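Local coordinates for yeast Cdc13 OB4 (Candida glabrata, PDB 3RMH), which forms the dimerization domain of a telomere protein that, taken as a whole, probably binds DNA, at residues 17-22 against 30-35; 37-42 against 47-52; 93-98 against 122-127. The protein carries 2 engineered substitutions. One frame throughout, in Å; residues are numbered along the deposited sequence.

Contact 1: residues 17-22 against 30-35; sequences SQLNHL and YVLNVY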
loop_
_atom_site.group_PDB
_atom_site.type_symbol
_atom_site.label_atom_id
_atom_site.label_comp_id
_atom_site.label_asym_id
_atom_site.label_seq_id
_atom_site.Cartn_x
_atom_site.Cartn_y
_atom_site.Cartn_z
ATOM N N SER B 17 -10.902 7.605 1.036
ATOM C CA SER B 17 -9.952 8.666 1.354
ATOM C C SER B 17 -10.018 9.037 2.836
ATOM O O SER B 17 -8.989 9.267 3.478
ATOM C CB SER B 17 -10.229 9.902 0.502
ATOM O OG SER B 17 -9.490 11.013 0.986
ATOM N N GLN B 18 -11.231 9.087 3.377
ATOM C CA GLN B 18 -11.423 9.390 4.791
ATOM C C GLN B 18 -10.939 8.251 5.683
ATOM O O GLN B 18 -10.389 8.489 6.758
ATOM C CB GLN B 18 -12.893 9.709 5.089
ATOM C CG GLN B 18 -13.431 10.908 4.321
ATOM C CD GLN B 18 -14.822 11.333 4.775
ATOM O OE1 GLN B 18 -15.490 10.621 5.528
ATOM N NE2 GLN B 18 -15.258 12.504 4.320
ATOM N N LEU B 19 -11.134 7.017 5.235
ATOM C CA LEU B 19 -10.720 5.855 6.006
ATOM C C LEU B 19 -9.201 5.785 6.097
ATOM O O LEU B 19 -8.649 5.411 7.134
ATOM C CB LEU B 19 -11.257 4.572 5.378
ATOM C CG LEU B 19 -12.780 4.384 5.375
ATOM C CD1 LEU B 19 -13.143 3.059 4.746
ATOM C CD2 LEU B 19 -13.307 4.453 6.801
ATOM N N ASN B 20 -8.527 6.143 5.007
ATOM C CA ASN B 20 -7.061 6.100 4.981
ATOM C C ASN B 20 -6.415 7.134 5.877
ATOM O O ASN B 20 -5.220 7.053 6.160
ATOM C CB ASN B 20 -6.529 6.266 3.554
ATOM C CG ASN B 20 -6.550 4.970 2.783
ATOM O OD1 ASN B 20 -6.295 3.900 3.345
ATOM N ND2 ASN B 20 -6.858 5.054 1.490
ATOM N N HIS B 21 -7.195 8.115 6.310
ATOM C CA HIS B 21 -6.652 9.157 7.186
ATOM C C HIS B 21 -6.843 8.865 8.671
ATOM O O HIS B 21 -6.224 9.518 9.517
ATOM C CB HIS B 21 -7.225 10.530 6.834
ATOM C CG HIS B 21 -6.515 11.192 5.689
ATOM N ND1 HIS B 21 -5.505 12.097 5.875
ATOM C CD2 HIS B 21 -6.660 11.033 4.350
ATOM C CE1 HIS B 21 -5.056 12.495 4.688
ATOM N NE2 HIS B 21 -5.736 11.870 3.758
ATOM N N LEU B 22 -7.692 7.893 8.988
ATOM C CA LEU B 22 -7.997 7.592 10.393
ATOM C C LEU B 22 -6.726 7.192 11.136
ATOM O O LEU B 22 -6.133 6.146 10.860
ATOM C CB LEU B 22 -9.052 6.493 10.504
ATOM C CG LEU B 22 -10.488 6.860 10.118
ATOM C CD1 LEU B 22 -11.344 5.606 10.073
ATOM C CD2 LEU B 22 -11.088 7.876 11.082
ATOM N N TYR B 30 -16.735 -1.074 8.816
ATOM C CA TYR B 30 -17.230 -0.243 7.735
ATOM C C TYR B 30 -17.674 -1.138 6.603
ATOM O O TYR B 30 -16.911 -1.985 6.128
ATOM C CB TYR B 30 -16.124 0.689 7.253
ATOM C CG TYR B 30 -15.597 1.554 8.371
ATOM C CD1 TYR B 30 -14.645 1.066 9.258
ATOM C CD2 TYR B 30 -16.067 2.848 8.554
ATOM C CE1 TYR B 30 -14.165 1.847 10.297
ATOM C CE2 TYR B 30 -15.581 3.641 9.591
ATOM C CZ TYR B 30 -14.637 3.128 10.455
ATOM O OH TYR B 30 -14.155 3.907 11.482
ATOM N N VAL B 31 -18.912 -0.947 6.171
ATOM C CA VAL B 31 -19.436 -1.735 5.080
ATOM C C VAL B 31 -19.115 -0.990 3.799
ATOM O O VAL B 31 -19.489 0.170 3.635
ATOM C CB VAL B 31 -20.947 -1.939 5.228
ATOM C CG1 VAL B 31 -21.486 -2.788 4.072
ATOM C CG2 VAL B 31 -21.262 -2.583 6.580
ATOM N N LEU B 32 -18.419 -1.656 2.887
ATOM C CA LEU B 32 -18.022 -1.027 1.645
ATOM C C LEU B 32 -18.584 -1.793 0.461
ATOM O O LEU B 32 -18.563 -3.019 0.457
ATOM C CB LEU B 32 -16.501 -1.046 1.522
ATOM C CG LEU B 32 -15.722 -0.407 2.665
ATOM C CD1 LEU B 32 -14.245 -0.568 2.401
ATOM C CD2 LEU B 32 -16.108 1.061 2.791
ATOM N N ASN B 33 -19.102 -1.064 -0.520
ATOM C CA ASN B 33 -19.396 -1.633 -1.830
ATOM C C ASN B 33 -18.438 -1.014 -2.826
ATOM O O ASN B 33 -18.603 0.143 -3.221
ATOM C CB ASN B 33 -20.864 -1.384 -2.223
ATOM C CG ASN B 33 -21.822 -2.195 -1.383
ATOM O OD1 ASN B 33 -21.988 -3.398 -1.600
ATOM N ND2 ASN B 33 -22.445 -1.550 -0.400
ATOM N N VAL B 34 -17.412 -1.771 -3.205
ATOM C CA VAL B 34 -16.268 -1.176 -3.870
ATOM C C VAL B 34 -15.743 -2.044 -4.986
ATOM O O VAL B 34 -16.039 -3.235 -5.033
ATOM C CB VAL B 34 -15.138 -0.896 -2.853
ATOM C CG1 VAL B 34 -15.533 0.260 -1.963
ATOM C CG2 VAL B 34 -14.856 -2.142 -2.010
ATOM N N TYR B 35 -14.965 -1.440 -5.881
ATOM C CA TYR B 35 -14.352 -2.173 -6.987
ATOM C C TYR B 35 -13.031 -2.750 -6.571
ATOM O O TYR B 35 -12.188 -2.025 -6.054
ATOM C CB TYR B 35 -14.104 -1.248 -8.169
ATOM C CG TYR B 35 -15.374 -0.775 -8.814
ATOM C CD1 TYR B 35 -15.961 -1.505 -9.836
ATOM C CD2 TYR B 35 -15.994 0.388 -8.394
ATOM C CE1 TYR B 35 -17.134 -1.082 -10.437
ATOM C CE2 TYR B 35 -17.175 0.819 -8.987
ATOM C CZ TYR B 35 -17.733 0.080 -10.010
ATOM O OH TYR B 35 -18.902 0.505 -10.603
#

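Contact 2: residues 37-42 against 47-52; sequences IDVEIV and IRIKVV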
loop_
_atom_site.group_PDB
_atom_site.type_symbol
_atom_site.label_atom_id
_atom_site.label_comp_id
_atom_site.label_asym_id
_atom_site.label_seq_id
_atom_site.Cartn_x
_atom_site.Cartn_y
_atom_site.Cartn_z
ATOM N N ILE B 37 -9.554 -3.678 -7.697
ATOM C CA ILE B 37 -8.758 -3.352 -8.884
ATOM C C ILE B 37 -7.409 -4.051 -8.966
ATOM O O ILE B 37 -6.769 -4.036 -10.002
ATOM C CB ILE B 37 -8.531 -1.850 -9.018
ATOM C CG1 ILE B 37 -7.889 -1.305 -7.737
ATOM C CG2 ILE B 37 -9.852 -1.159 -9.334
ATOM C CD1 ILE B 37 -7.443 0.123 -7.855
ATOM N N ASP B 38 -6.955 -4.647 -7.874
ATOM C CA ASP B 38 -5.692 -5.370 -7.924
ATOM C C ASP B 38 -5.690 -6.374 -6.803
ATOM O O ASP B 38 -6.231 -6.118 -5.728
ATOM C CB ASP B 38 -4.505 -4.399 -7.775
ATOM C CG ASP B 38 -3.205 -4.960 -8.337
ATOM O OD1 ASP B 38 -3.237 -6.006 -9.014
ATOM O OD2 ASP B 38 -2.145 -4.340 -8.117
ATOM N N VAL B 39 -5.097 -7.529 -7.059
ATOM C CA VAL B 39 -4.885 -8.501 -6.010
ATOM C C VAL B 39 -3.445 -8.976 -6.090
ATOM O O VAL B 39 -2.921 -9.229 -7.170
ATOM C CB VAL B 39 -5.842 -9.705 -6.121
ATOM C CG1 VAL B 39 -5.545 -10.701 -5.024
ATOM C CG2 VAL B 39 -7.304 -9.254 -6.041
ATOM N N GLU B 40 -2.801 -9.084 -4.940
ATOM C CA GLU B 40 -1.446 -9.581 -4.900
ATOM C C GLU B 40 -1.388 -10.711 -3.898
ATOM O O GLU B 40 -1.997 -10.635 -2.831
ATOM C CB GLU B 40 -0.486 -8.457 -4.519
ATOM C CG GLU B 40 0.940 -8.908 -4.351
ATOM C CD GLU B 40 1.921 -7.764 -4.503
ATOM O OE1 GLU B 40 1.486 -6.594 -4.416
ATOM O OE2 GLU B 40 3.118 -8.040 -4.723
ATOM N N ILE B 41 -0.687 -11.777 -4.262
ATOM C CA ILE B 41 -0.530 -12.924 -3.383
ATOM C C ILE B 41 0.929 -13.075 -2.963
ATOM O O ILE B 41 1.828 -12.995 -3.795
ATOM C CB ILE B 41 -0.980 -14.205 -4.075
ATOM C CG1 ILE B 41 -2.471 -14.129 -4.419
ATOM C CG2 ILE B 41 -0.705 -15.408 -3.193
ATOM C CD1 ILE B 41 -2.913 -15.218 -5.402
ATOM N N VAL B 42 1.152 -13.279 -1.670
ATOM C CA VAL B 42 2.490 -13.545 -1.150
ATOM C C VAL B 42 2.530 -14.968 -0.598
ATOM O O VAL B 42 2.103 -15.216 0.530
ATOM C CB VAL B 42 2.880 -12.543 -0.050
ATOM C CG1 VAL B 42 4.269 -12.847 0.483
ATOM C CG2 VAL B 42 2.821 -11.124 -0.588
ATOM N N ILE B 47 -2.763 -12.287 1.338
ATOM C CA ILE B 47 -3.484 -11.786 0.168
ATOM C C ILE B 47 -3.743 -10.302 0.387
ATOM O O ILE B 47 -4.286 -9.902 1.422
ATOM C CB ILE B 47 -4.826 -12.521 0.001
ATOM C CG1 ILE B 47 -4.594 -14.027 -0.086
ATOM C CG2 ILE B 47 -5.589 -12.003 -1.245
ATOM C CD1 ILE B 47 -5.870 -14.847 -0.068
ATOM N N ARG B 48 -3.341 -9.483 -0.574
ATOM C CA ARG B 48 -3.613 -8.057 -0.522
ATOM C C ARG B 48 -4.540 -7.643 -1.652
ATOM O O ARG B 48 -4.249 -7.888 -2.819
ATOM C CB ARG B 48 -2.318 -7.265 -0.647
ATOM C CG ARG B 48 -1.286 -7.669 0.359
ATOM C CD ARG B 48 0.047 -7.059 -0.015
ATOM N NE ARG B 48 1.130 -7.531 0.840
ATOM C CZ ARG B 48 2.413 -7.296 0.592
ATOM N NH1 ARG B 48 2.755 -6.610 -0.491
ATOM N NH2 ARG B 48 3.352 -7.746 1.418
ATOM N N ILE B 49 -5.634 -6.991 -1.291
ATOM C CA ILE B 49 -6.682 -6.607 -2.247
ATOM C C ILE B 49 -6.827 -5.089 -2.240
ATOM O O ILE B 49 -7.129 -4.505 -1.203
ATOM C CB ILE B 49 -8.015 -7.232 -1.823
ATOM C CG1 ILE B 49 -7.879 -8.751 -1.719
ATOM C CG2 ILE B 49 -9.160 -6.855 -2.776
ATOM C CD1 ILE B 49 -9.108 -9.434 -1.137
ATOM N N LYS B 50 -6.621 -4.446 -3.389
ATOM C CA LYS B 50 -6.804 -2.998 -3.484
ATOM C C LYS B 50 -8.203 -2.676 -4.007
ATOM O O LYS B 50 -8.628 -3.230 -5.014
ATOM C CB LYS B 50 -5.745 -2.366 -4.402
ATOM C CG LYS B 50 -4.303 -2.443 -3.833
ATOM C CD LYS B 50 -3.324 -1.593 -4.639
ATOM C CE LYS B 50 -1.891 -1.699 -4.099
ATOM N NZ LYS B 50 -1.265 -3.020 -4.415
ATOM N N VAL B 51 -8.901 -1.782 -3.317
ATOM C CA VAL B 51 -10.264 -1.410 -3.697
ATOM C C VAL B 51 -10.436 0.101 -3.777
ATOM O O VAL B 51 -9.748 0.854 -3.078
ATOM C CB VAL B 51 -11.319 -1.989 -2.709
ATOM C CG1 VAL B 51 -11.187 -3.505 -2.594
ATOM C CG2 VAL B 51 -11.185 -1.342 -1.316
ATOM N N VAL B 52 -11.359 0.521 -4.638
ATOM C CA VAL B 52 -11.706 1.926 -4.870
ATOM C C VAL B 52 -13.226 2.092 -4.924
ATOM O O VAL B 52 -13.941 1.142 -5.230
ATOM C CB VAL B 52 -11.100 2.444 -6.191
ATOM C CG1 VAL B 52 -9.593 2.237 -6.186
ATOM C CG2 VAL B 52 -11.746 1.741 -7.407
#

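Contact 3: residues 93-98 against 122-127; sequences TPLLNE and CTIQEL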
loop_
_atom_site.group_PDB
_atom_site.type_symbol
_atom_site.label_atom_id
_atom_site.label_comp_id
_atom_site.label_asym_id
_atom_site.label_seq_id
_atom_site.Cartn_x
_atom_site.Cartn_y
_atom_site.Cartn_z
ATOM N N THR B 93 -9.609 -13.595 -10.784
ATOM C CA THR B 93 -9.938 -13.015 -12.095
ATOM C C THR B 93 -11.385 -12.533 -12.273
ATOM O O THR B 93 -11.609 -11.435 -12.788
ATOM C CB THR B 93 -9.566 -13.980 -13.225
ATOM O OG1 THR B 93 -8.148 -14.187 -13.196
ATOM C CG2 THR B 93 -9.982 -13.409 -14.579
ATOM N N PRO B 94 -12.374 -13.349 -11.855
ATOM C CA PRO B 94 -13.764 -12.911 -12.035
ATOM C C PRO B 94 -14.147 -11.707 -11.177
ATOM O O PRO B 94 -15.176 -11.088 -11.424
ATOM C CB PRO B 94 -14.584 -14.145 -11.615
ATOM C CG PRO B 94 -13.631 -15.299 -11.737
ATOM C CD PRO B 94 -12.301 -14.722 -11.326
ATOM N N LEU B 95 -13.331 -11.373 -10.183
ATOM C CA LEU B 95 -13.673 -10.279 -9.271
ATOM C C LEU B 95 -13.137 -8.899 -9.713
ATOM O O LEU B 95 -13.571 -7.864 -9.200
ATOM C CB LEU B 95 -13.187 -10.617 -7.859
ATOM C CG LEU B 95 -13.556 -12.033 -7.387
ATOM C CD1 LEU B 95 -12.943 -12.351 -6.006
ATOM C CD2 LEU B 95 -15.066 -12.259 -7.392
ATOM N N LEU B 96 -12.218 -8.881 -10.677
ATOM C CA LEU B 96 -11.504 -7.644 -11.006
ATOM C C LEU B 96 -12.415 -6.640 -11.705
ATOM O O LEU B 96 -13.220 -7.008 -12.563
ATOM C CB LEU B 96 -10.293 -7.933 -11.899
ATOM C CG LEU B 96 -9.184 -8.819 -11.330
ATOM C CD1 LEU B 96 -8.157 -9.128 -12.415
ATOM C CD2 LEU B 96 -8.519 -8.174 -10.111
ATOM N N ASN B 97 -12.265 -5.371 -11.341
ATOM C CA ASN B 97 -13.009 -4.288 -11.972
ATOM C C ASN B 97 -14.522 -4.454 -11.897
ATOM O O ASN B 97 -15.251 -3.980 -12.768
ATOM C CB ASN B 97 -12.540 -4.115 -13.417
ATOM C CG ASN B 97 -11.046 -3.897 -13.507
ATOM O OD1 ASN B 97 -10.462 -3.158 -12.707
ATOM N ND2 ASN B 97 -10.409 -4.559 -14.463
ATOM N N GLU B 98 -14.981 -5.150 -10.856
ATOM C CA GLU B 98 -16.394 -5.276 -10.527
ATOM C C GLU B 98 -16.567 -4.951 -9.051
ATOM O O GLU B 98 -15.608 -5.054 -8.287
ATOM C CB GLU B 98 -16.882 -6.702 -10.784
ATOM C CG GLU B 98 -16.649 -7.209 -12.220
ATOM C CD GLU B 98 -17.518 -6.514 -13.261
ATOM O OE1 GLU B 98 -18.460 -5.787 -12.885
ATOM O OE2 GLU B 98 -17.253 -6.699 -14.465
ATOM N N CYS B 122 -14.778 -12.867 5.230
ATOM C CA CYS B 122 -14.665 -12.797 3.781
ATOM C C CYS B 122 -14.147 -14.141 3.281
ATOM O O CYS B 122 -13.148 -14.649 3.793
ATOM C CB CYS B 122 -13.704 -11.670 3.407
ATOM S SG CYS B 122 -13.506 -11.402 1.646
ATOM N N THR B 123 -14.832 -14.736 2.305
ATOM C CA THR B 123 -14.372 -15.993 1.726
ATOM C C THR B 123 -14.494 -15.933 0.214
ATOM O O THR B 123 -15.286 -15.148 -0.319
ATOM C CB THR B 123 -15.154 -17.229 2.245
ATOM O OG1 THR B 123 -16.497 -17.212 1.736
ATOM C CG2 THR B 123 -15.167 -17.286 3.776
ATOM N N ILE B 124 -13.716 -16.750 -0.488
ATOM C CA ILE B 124 -13.813 -16.758 -1.965
ATOM C C ILE B 124 -15.178 -17.278 -2.429
ATOM O O ILE B 124 -15.735 -16.798 -3.427
ATOM C CB ILE B 124 -12.661 -17.553 -2.628
ATOM C CG1 ILE B 124 -12.718 -17.426 -4.158
ATOM C CG2 ILE B 124 -12.697 -19.030 -2.213
ATOM C CD1 ILE B 124 -12.386 -16.028 -4.674
ATOM N N GLN B 125 -15.733 -18.248 -1.707
ATOM C CA GLN B 125 -17.068 -18.748 -2.035
ATOM C C GLN B 125 -18.114 -17.648 -1.912
ATOM O O GLN B 125 -18.980 -17.509 -2.769
ATOM C CB GLN B 125 -17.460 -19.947 -1.167
ATOM C CG GLN B 125 -16.619 -21.190 -1.399
ATOM C CD GLN B 125 -15.290 -21.156 -0.658
ATOM O OE1 GLN B 125 -15.013 -20.242 0.126
ATOM N NE2 GLN B 125 -14.459 -22.162 -0.903
ATOM N N GLU B 126 -18.037 -16.857 -0.848
ATOM C CA GLU B 126 -18.996 -15.778 -0.670
ATOM C C GLU B 126 -18.862 -14.678 -1.739
ATOM O O GLU B 126 -19.862 -14.139 -2.189
ATOM C CB GLU B 126 -18.882 -15.182 0.729
ATOM C CG GLU B 126 -20.160 -14.518 1.186
ATOM C CD GLU B 126 -20.292 -13.124 0.631
ATOM O OE1 GLU B 126 -19.236 -12.506 0.365
ATOM O OE2 GLU B 126 -21.438 -12.647 0.468
ATOM N N LEU B 127 -17.632 -14.324 -2.123
ATOM C CA LEU B 127 -17.434 -13.323 -3.171
ATOM C C LEU B 127 -17.967 -13.851 -4.491
ATOM O O LEU B 127 -18.519 -13.099 -5.302
ATOM C CB LEU B 127 -15.948 -12.954 -3.318
ATOM C CG LEU B 127 -15.330 -12.143 -2.172
ATOM C CD1 LEU B 127 -13.814 -12.008 -2.328
ATOM C CD2 LEU B 127 -15.987 -10.775 -2.055
#

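Contact 1: residues 17-22 against 30-35
Leu19, in the short helix 16-19, sets its two methyls on two different residues of strand 30-35, a compact example of one branched side chain closing the gap between a helix and a sheet. CD2 lies over one face of the Tyr30 ring, 3.8 Å from its centroid and only 20° off the normal, which makes a CH-pi contact. The methyl is offset toward the rim and comes closest to Tyr30 CD2, at 3.6 Å from Leu19 CD2. CD1 meets Leu32 instead, and here the two leucines reach toward each other tip to tip, with Leu19 CD1 and Leu32 CD2 4.1 Å apart. CG stands beside the backbone N (chi1 -65°); a chi2 near 180° continues the chain into CD1, toward Leu32, and leaves CD2 as the branch over the tyrosine.

A type I turn from Leu19 to Leu22 follows, and its middle residues turn to other partners. Asn20 ND2 is hydrogen-bonded to the carbonyl oxygens of Val65 and Ile67, while His21 NE2 is hydrogen-bonded to its counterpart, His21 NE2 of the second subunit. The turn is joined by Leu22 N donating to Leu19 O, and it brings Leu22 back to the same tyrosine. Leu22 CD1 approaches the phenolic end obliquely, 3.6 Å from Tyr30 OH. The hydroxyl's polar partner is Thr26 OG1, to which it is hydrogen-bonded.

No hydrogen bond crosses between the segments. The helix of this beta-alpha-beta unit is therefore seated on strand 28-42 by methyl-to-ring and methyl-to-methyl contacts, while the polar groups of the turn serve the loop before strand 68-73 and the dimer partner.

Contact 2: residues 37-42 against 47-52
Val42 lays its CG2 methyl over one face of the Arg48 guanidinium, offset toward the rim and 4.0 Å from Arg48 NH2. The pair sits near the turn of the beta hairpin formed by strands 28-42 and 46-52, part of the OB-fold barrel. The short segments run antiparallel.

Asp38, Glu40, Arg48 and Lys50 share one face of the sheet, where cross-strand partners lie side by side and point the same way. Their opposite charges are near without pairing: Asp38 OD2 stands 4.0 Å from Lys50 NZ, and Glu40 OE1 is 4.1 Å from Arg48 NH1, with carboxylate and guanidinium planes 60° apart. Glu40 and Arg48 find their salt bridges outside the two segments. Arg48 NE pairs with Glu46 OE1, while Glu40 and Arg48 exchange bridges with Arg48 and Glu40 of the second subunit, so the Glu40-Arg48 end of this face lies in the dimer interface.

Val39, Ile41, Ile47 and Ile49 make the other face apolar. With chi1 at 178°, Val39 CG1 stands opposite the backbone N and lies beside Ile47 CG2, 4.0 Å away, the two side chains pointing the same way.

Away from the turn the ladder ends in a classic beta bulge: Ile37 and Asp38 together face Lys50, whose O takes Ile37 N at 2.9 Å and whose N donates to Asp38 O. At this bulged end Ile37 crosses Val52 at about a right angle, and Ile37 CD1 to Val52 CG1 is tight at 3.4 Å. Of the pairs, only Glu40-Arg48 has both backbone bonds; Arg48 N donates to Glu40 O over 2.9 Å, almost straight at 176°.

Contact 3: residues 93-98 against 122-127
Leu95 reaches from a 3-10 turn to Ile124 and Leu127 of helix 124-134, which flanks the OB-fold barrel near the end of the chain. Its CB points toward the helix, and a chi1 of -48° places CG beside the backbone N. CD1 does most of the touching. It lies 3.8 Å from Leu127 CD1, in a crossing of the two leucines at about a right angle, and is also close to Leu127 CB. The same methyl, Leu95 CD1, is 4.0 Å from Ile124 CD1, the two side chains meeting at a slant. On the second branch, Leu95 CD2 is 4.1 Å from Leu127 O.

The side-chain contacts are all apolar, and no hydrogen bond crosses; the contact is small, but its three residues are buried. Leu95 also packs on Ile36 of strand 28-42, and the first turn of the helix packs against the loop before strand 99-108 and, through Ile124 and Leu127, against Phe81 of helix 75-82. That turn is stabilised from within by Thr123 at the N-cap position: its OG1 accepts the Glu126 N-H, with Thr123 OG1 and Glu126 N 3.0 Å apart and an N-H...O angle of 157°.

In the fold
From the N terminus, contact 1 closes first, bringing helix 16-19 and the turn after it back onto strand 28-42 across a short loop. The same strand runs on into contact 2, where the chain reverses and pairs with strand 46-52. Contact 3 closes last, over a span holding strands 99-108 and 115-119. The three follow in series, and none encloses or crosses another. Contacts 1 and 2 join directly, since Tyr35 N probably donates to Val52 O, and both touch the second subunit. Tyr35 also packs on Asn97 and Glu98, and Ile37 on Asn97, linking contact 3 to strand 28-42. Contacts 1 and 3 lie on opposite sides of the chain's centre.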